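Local atomic coordinates of putative sesquiterpene cyclase (Kitasatospora setae, PDB entry 4MC3), a protein that converts (2E,6E)-farnesyl diphosphate into the sesquiterpene alcohol (2Z,6E)-hedycaryol by a 1,11-cyclization, releasing diphosphate and using magnesium ions as cofactor. Residues M181-L184 against W185-E189; T67-I70 against G71-I75. All coordinates share one frame; numbering follows the deposited sequence.

Trp183 of interaction 1 packs against Trp74 of interaction 2, with CZ3 of Trp183 3.8 Å from CB of Trp74, and CD2 of Leu184 lies 3.9 Å from CG1 of Ile75. The two interactions are local turns of two adjacent helices, 181-188 and 65-84, and their centres lie about 11 Å apart. Bound nerolidol touches both helices, through Met181 of interaction 1 and Ile75 of interaction 2. Trp183 also approaches Phe149, important for cation stabilization at C-11, to about 3 Å between side chains, whereas the side chain of Trp74 stands about 8 Å from that of Phe149.

Interaction 1: M181-L184 against W185-E189; sequences MPWL and WDLDE
Over one face of the Trp185 indole lies the side chain of Met181, one helical turn earlier. Its CB sits 3.8 Å from the centroid of the six-membered ring, only 17° off the normal, in a CH-pi contact. The sulfur is displaced toward the rim, with SD 3.5 Å from CZ2 of Trp185, and makes an oblique Met-aromatic contact. A bend at chi2 (-35°) brings SD back over the indole rim, beside CG. Trp183 is approached differently: CD1 of Leu187 meets its edge in the ring plane, 4.0 Å from CE3, while CG of its chain neighbour Leu184 lies over one face.

The backbone fixes these spacings. Trp185 N bonds Met181 O at 2.8 Å in a nearly straight bond (173°), and Asp186 N and Leu187 N continue the pattern to Pro182 O and Trp183 O. The Leu184 carbonyl takes weak bonds from Leu187 N and Asp188 N and a hydrogen bond from Trp60 NE1. An alanine in place of Trp185 would remove the ring that CB, CG and SD of Met181 lie on, and would probably leave that side chain, which touches the ligand, with more freedom to turn.

Asp186 OD2 is hydrogen-bonded to His145 ND1; the same helix, 136-160, sets Phe146 and Phe149 edge-to-face with Trp183. Helix 181-188 is thus buried among its neighbours: Trp185 packs on helices 286-309 and 204-225, while Trp183 and Leu187 bear on helices 136-160 and 65-84.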
loop_
_atom_site.group_PDB
_atom_site.type_symbol
_atom_site.label_atom_id
_atom_site.label_comp_id
_atom_site.label_asym_id
_atom_site.label_seq_id
_atom_site.Cartn_x
_atom_site.Cartn_y
_atom_site.Cartn_z
ATOM N N MET A 181 -0.400 1.049 0.476
ATOM C CA MET A 181 0.027 0.697 1.825
ATOM C C MET A 181 -1.128 0.343 2.760
ATOM O O MET A 181 -1.128 -0.726 3.369
ATOM C CB MET A 181 0.859 1.830 2.432
ATOM C CG MET A 181 2.354 1.699 2.191
ATOM S SD MET A 181 2.911 -0.016 2.189
ATOM C CE MET A 181 3.438 -0.198 0.486
ATOM N N PRO A 182 -2.105 1.238 2.885
ATOM C CA PRO A 182 -3.189 1.027 3.871
ATOM C C PRO A 182 -3.840 -0.378 3.765
ATOM O O PRO A 182 -3.974 -1.066 4.792
ATOM C CB PRO A 182 -4.140 2.162 3.591
ATOM C CG PRO A 182 -3.207 3.267 3.197
ATOM C CD PRO A 182 -2.257 2.568 2.254
ATOM N N TRP A 183 -4.239 -0.804 2.579
ATOM C CA TRP A 183 -4.821 -2.143 2.454
ATOM C C TRP A 183 -3.809 -3.254 2.552
ATOM O O TRP A 183 -4.080 -4.349 3.076
ATOM C CB TRP A 183 -5.709 -2.298 1.213
ATOM C CG TRP A 183 -5.076 -2.185 -0.098
ATOM C CD1 TRP A 183 -5.065 -1.092 -0.878
ATOM C CD2 TRP A 183 -4.396 -3.205 -0.811
ATOM N NE1 TRP A 183 -4.398 -1.354 -2.047
ATOM C CE2 TRP A 183 -3.953 -2.653 -2.017
ATOM C CE3 TRP A 183 -4.075 -4.561 -0.522
ATOM C CZ2 TRP A 183 -3.250 -3.405 -2.969
ATOM C CZ3 TRP A 183 -3.365 -5.286 -1.500
ATOM C CH2 TRP A 183 -2.957 -4.706 -2.672
ATOM N N LEU A 184 -2.566 -2.990 2.101
ATOM C CA LEU A 184 -1.508 -3.963 2.286
ATOM C C LEU A 184 -1.284 -4.293 3.724
ATOM O O LEU A 184 -1.152 -5.444 4.170
ATOM C CB LEU A 184 -0.191 -3.520 1.586
ATOM C CG LEU A 184 -0.300 -3.512 0.082
ATOM C CD1 LEU A 184 0.830 -2.684 -0.539
ATOM C CD2 LEU A 184 -0.165 -4.931 -0.481
ATOM N N TRP A 185 -1.167 -3.260 4.549
ATOM C CA TRP A 185 -0.958 -3.399 6.000
ATOM C C TRP A 185 -2.183 -4.033 6.665
ATOM O O TRP A 185 -1.996 -4.838 7.580
ATOM C CB TRP A 185 -0.608 -2.114 6.687
ATOM C CG TRP A 185 0.824 -1.647 6.310
ATOM C CD1 TRP A 185 1.898 -2.421 6.040
ATOM C CD2 TRP A 185 1.264 -0.276 6.137
ATOM N NE1 TRP A 185 3.001 -1.627 5.753
ATOM C CE2 TRP A 185 2.615 -0.307 5.766
ATOM C CE3 TRP A 185 0.620 0.948 6.229
ATOM C CZ2 TRP A 185 3.364 0.880 5.515
ATOM C CZ3 TRP A 185 1.363 2.134 6.020
ATOM C CH2 TRP A 185 2.705 2.070 5.654
ATOM N N ASP A 186 -3.405 -3.736 6.199
ATOM C CA ASP A 186 -4.541 -4.486 6.700
ATOM C C ASP A 186 -4.309 -6.005 6.608
ATOM O O ASP A 186 -4.685 -6.781 7.499
ATOM C CB ASP A 186 -5.831 -4.133 5.945
ATOM C CG ASP A 186 -6.328 -2.713 6.198
ATOM O OD1 ASP A 186 -6.066 -2.125 7.250
ATOM O OD2 ASP A 186 -7.003 -2.205 5.252
ATOM N N LEU A 187 -3.749 -6.487 5.496
ATOM C CA LEU A 187 -3.487 -7.894 5.324
ATOM C C LEU A 187 -2.459 -8.447 6.294
ATOM O O LEU A 187 -2.471 -9.674 6.571
ATOM C CB LEU A 187 -3.118 -8.210 3.863
ATOM C CG LEU A 187 -4.207 -8.063 2.781
ATOM C CD1 LEU A 187 -3.694 -8.017 1.376
ATOM C CD2 LEU A 187 -5.253 -9.207 2.933
ATOM N N ASP A 188 -1.581 -7.603 6.831
ATOM C CA ASP A 188 -0.623 -8.045 7.829
ATOM C C ASP A 188 -1.327 -8.568 9.098
ATOM O O ASP A 188 -0.769 -9.394 9.825
ATOM C CB ASP A 188 0.337 -6.934 8.206
ATOM C CG ASP A 188 1.566 -7.422 9.006
ATOM O OD1 ASP A 188 2.136 -8.460 8.624
ATOM O OD2 ASP A 188 1.905 -6.767 10.038
ATOM N N GLU A 189 -2.574 -8.151 9.344
ATOM C CA GLU A 189 -3.274 -8.605 10.537
ATOM C C GLU A 189 -3.526 -10.129 10.474
ATOM O O GLU A 189 -3.680 -10.753 11.515
ATOM C CB GLU A 189 -4.561 -7.862 10.747
ATOM C CG GLU A 189 -4.397 -6.395 10.986
ATOM C CD GLU A 189 -5.668 -5.716 11.497
ATOM O OE1 GLU A 189 -6.325 -6.281 12.419
ATOM O OE2 GLU A 189 -6.016 -4.616 10.983
#

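Interaction 2: T67-I70 against G71-I75; sequences TLTI and GLKWI
With CG anti to the backbone N (chi1 -179°), Leu68 sends its branch along the helix toward Leu72, whose own CG stands anti to the carbonyl carbon. The two side chains meet at an angle through single methyls, CD1 of Leu68 lying 4.1 Å from CD2 of Leu72. One position further on, the extended chain of Lys73 passes Thr69, bringing CE to 4.0 Å from the threonine CG2, and its amine continues to a long, weak ion pair with Glu129. Trp74 turns a ring edge to the backbone: its CD1 comes 3.3 Å from Ile70 O, which lies near the ring plane.

Regular helical bonds run through all of this. Gly71 N reaches Thr67 O at 3.0 Å and 169°, and Leu72 N, Lys73 N and Trp74 N follow in step to Leu68 O, Thr69 O and Ile70 O. Thr69 OG1 adds a bond back to Leu65 O, while Trp74 NE1 is held by Thr130 and its ring meets Phe142 and Phe146 edge-to-face.

These i to i+4 contacts are those of an ordinary alpha-helix. Helix 65-84 also carries Asp82 and Asp83 of the DDXXXE motif, presumed to bind magnesium. Ile75 touches nerolidol and Thr78 lines the ligand pocket, which makes this a wall helix of the class I terpene synthase alpha fold.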
loop_
_atom_site.group_PDB
_atom_site.type_symbol
_atom_site.label_atom_id
_atom_site.label_comp_id
_atom_site.label_asym_id
_atom_site.label_seq_id
_atom_site.Cartn_x
_atom_site.Cartn_y
_atom_site.Cartn_z
ATOM N N THR A 67 -0.312 -16.568 4.958
ATOM C CA THR A 67 -0.574 -15.114 4.855
ATOM C C THR A 67 0.213 -14.511 3.718
ATOM O O THR A 67 -0.313 -13.686 2.940
ATOM C CB THR A 67 -0.268 -14.386 6.185
ATOM O OG1 THR A 67 -1.115 -14.938 7.205
ATOM C CG2 THR A 67 -0.518 -12.904 6.097
ATOM N N LEU A 68 1.504 -14.823 3.614
ATOM C CA LEU A 68 2.258 -14.287 2.500
ATOM C C LEU A 68 1.616 -14.631 1.142
ATOM O O LEU A 68 1.579 -13.795 0.227
ATOM C CB LEU A 68 3.717 -14.742 2.552
ATOM C CG LEU A 68 4.612 -14.218 1.435
ATOM C CD1 LEU A 68 4.686 -12.715 1.376
ATOM C CD2 LEU A 68 6.021 -14.816 1.535
ATOM N N THR A 69 1.173 -15.884 1.009
ATOM C CA THR A 69 0.620 -16.338 -0.241
ATOM C C THR A 69 -0.688 -15.541 -0.597
ATOM O O THR A 69 -0.788 -15.075 -1.733
ATOM C CB THR A 69 0.304 -17.829 -0.153
ATOM O OG1 THR A 69 1.540 -18.566 0.036
ATOM C CG2 THR A 69 -0.368 -18.276 -1.395
ATOM N N ILE A 70 -1.575 -15.337 0.362
ATOM C CA ILE A 70 -2.752 -14.545 0.097
ATOM C C ILE A 70 -2.347 -13.115 -0.290
ATOM O O ILE A 70 -2.892 -12.529 -1.211
ATOM C CB ILE A 70 -3.800 -14.659 1.218
ATOM C CG1 ILE A 70 -3.480 -13.908 2.389
ATOM C CG2 ILE A 70 -4.090 -16.057 1.626
ATOM C CD1 ILE A 70 -4.369 -14.212 3.564
ATOM N N GLY A 71 -1.399 -12.547 0.428
ATOM C CA GLY A 71 -0.929 -11.182 0.082
ATOM C C GLY A 71 -0.381 -11.088 -1.342
ATOM O O GLY A 71 -0.646 -10.137 -2.088
ATOM N N LEU A 72 0.385 -12.096 -1.762
ATOM C CA LEU A 72 0.947 -12.076 -3.121
ATOM C C LEU A 72 -0.178 -12.167 -4.190
ATOM O O LEU A 72 -0.048 -11.589 -5.268
ATOM C CB LEU A 72 1.937 -13.201 -3.334
ATOM C CG LEU A 72 3.253 -13.184 -2.589
ATOM C CD1 LEU A 72 4.217 -14.202 -3.180
ATOM C CD2 LEU A 72 3.818 -11.798 -2.545
ATOM N N LYS A 73 -1.268 -12.910 -3.900
ATOM C CA LYS A 73 -2.404 -12.938 -4.814
ATOM C C LYS A 73 -2.994 -11.521 -4.999
ATOM O O LYS A 73 -3.273 -11.099 -6.115
ATOM C CB LYS A 73 -3.496 -13.926 -4.317
ATOM C CG LYS A 73 -3.013 -15.385 -4.336
ATOM C CD LYS A 73 -4.075 -16.319 -3.817
ATOM C CE LYS A 73 -3.565 -17.737 -3.783
ATOM N NZ LYS A 73 -4.556 -18.647 -3.094
ATOM N N TRP A 74 -3.149 -10.796 -3.887
ATOM C CA TRP A 74 -3.618 -9.402 -3.986
ATOM C C TRP A 74 -2.677 -8.516 -4.792
ATOM O O TRP A 74 -3.130 -7.681 -5.588
ATOM C CB TRP A 74 -3.915 -8.848 -2.579
ATOM C CG TRP A 74 -5.173 -9.321 -2.012
ATOM C CD1 TRP A 74 -5.344 -10.378 -1.211
ATOM C CD2 TRP A 74 -6.476 -8.794 -2.262
ATOM N NE1 TRP A 74 -6.682 -10.555 -0.905
ATOM C CE2 TRP A 74 -7.394 -9.567 -1.535
ATOM C CE3 TRP A 74 -6.950 -7.698 -2.982
ATOM C CZ2 TRP A 74 -8.789 -9.343 -1.599
ATOM C CZ3 TRP A 74 -8.291 -7.458 -3.036
ATOM C CH2 TRP A 74 -9.211 -8.263 -2.358
ATOM N N ILE A 75 -1.376 -8.645 -4.560
ATOM C CA ILE A 75 -0.412 -7.835 -5.335
ATOM C C ILE A 75 -0.434 -8.191 -6.827
ATOM O O ILE A 75 -0.444 -7.308 -7.674
ATOM C CB ILE A 75 0.991 -7.940 -4.736
ATOM C CG1 ILE A 75 1.031 -7.291 -3.329
ATOM C CG2 ILE A 75 1.990 -7.313 -5.675
ATOM C CD1 ILE A 75 2.388 -7.438 -2.638
#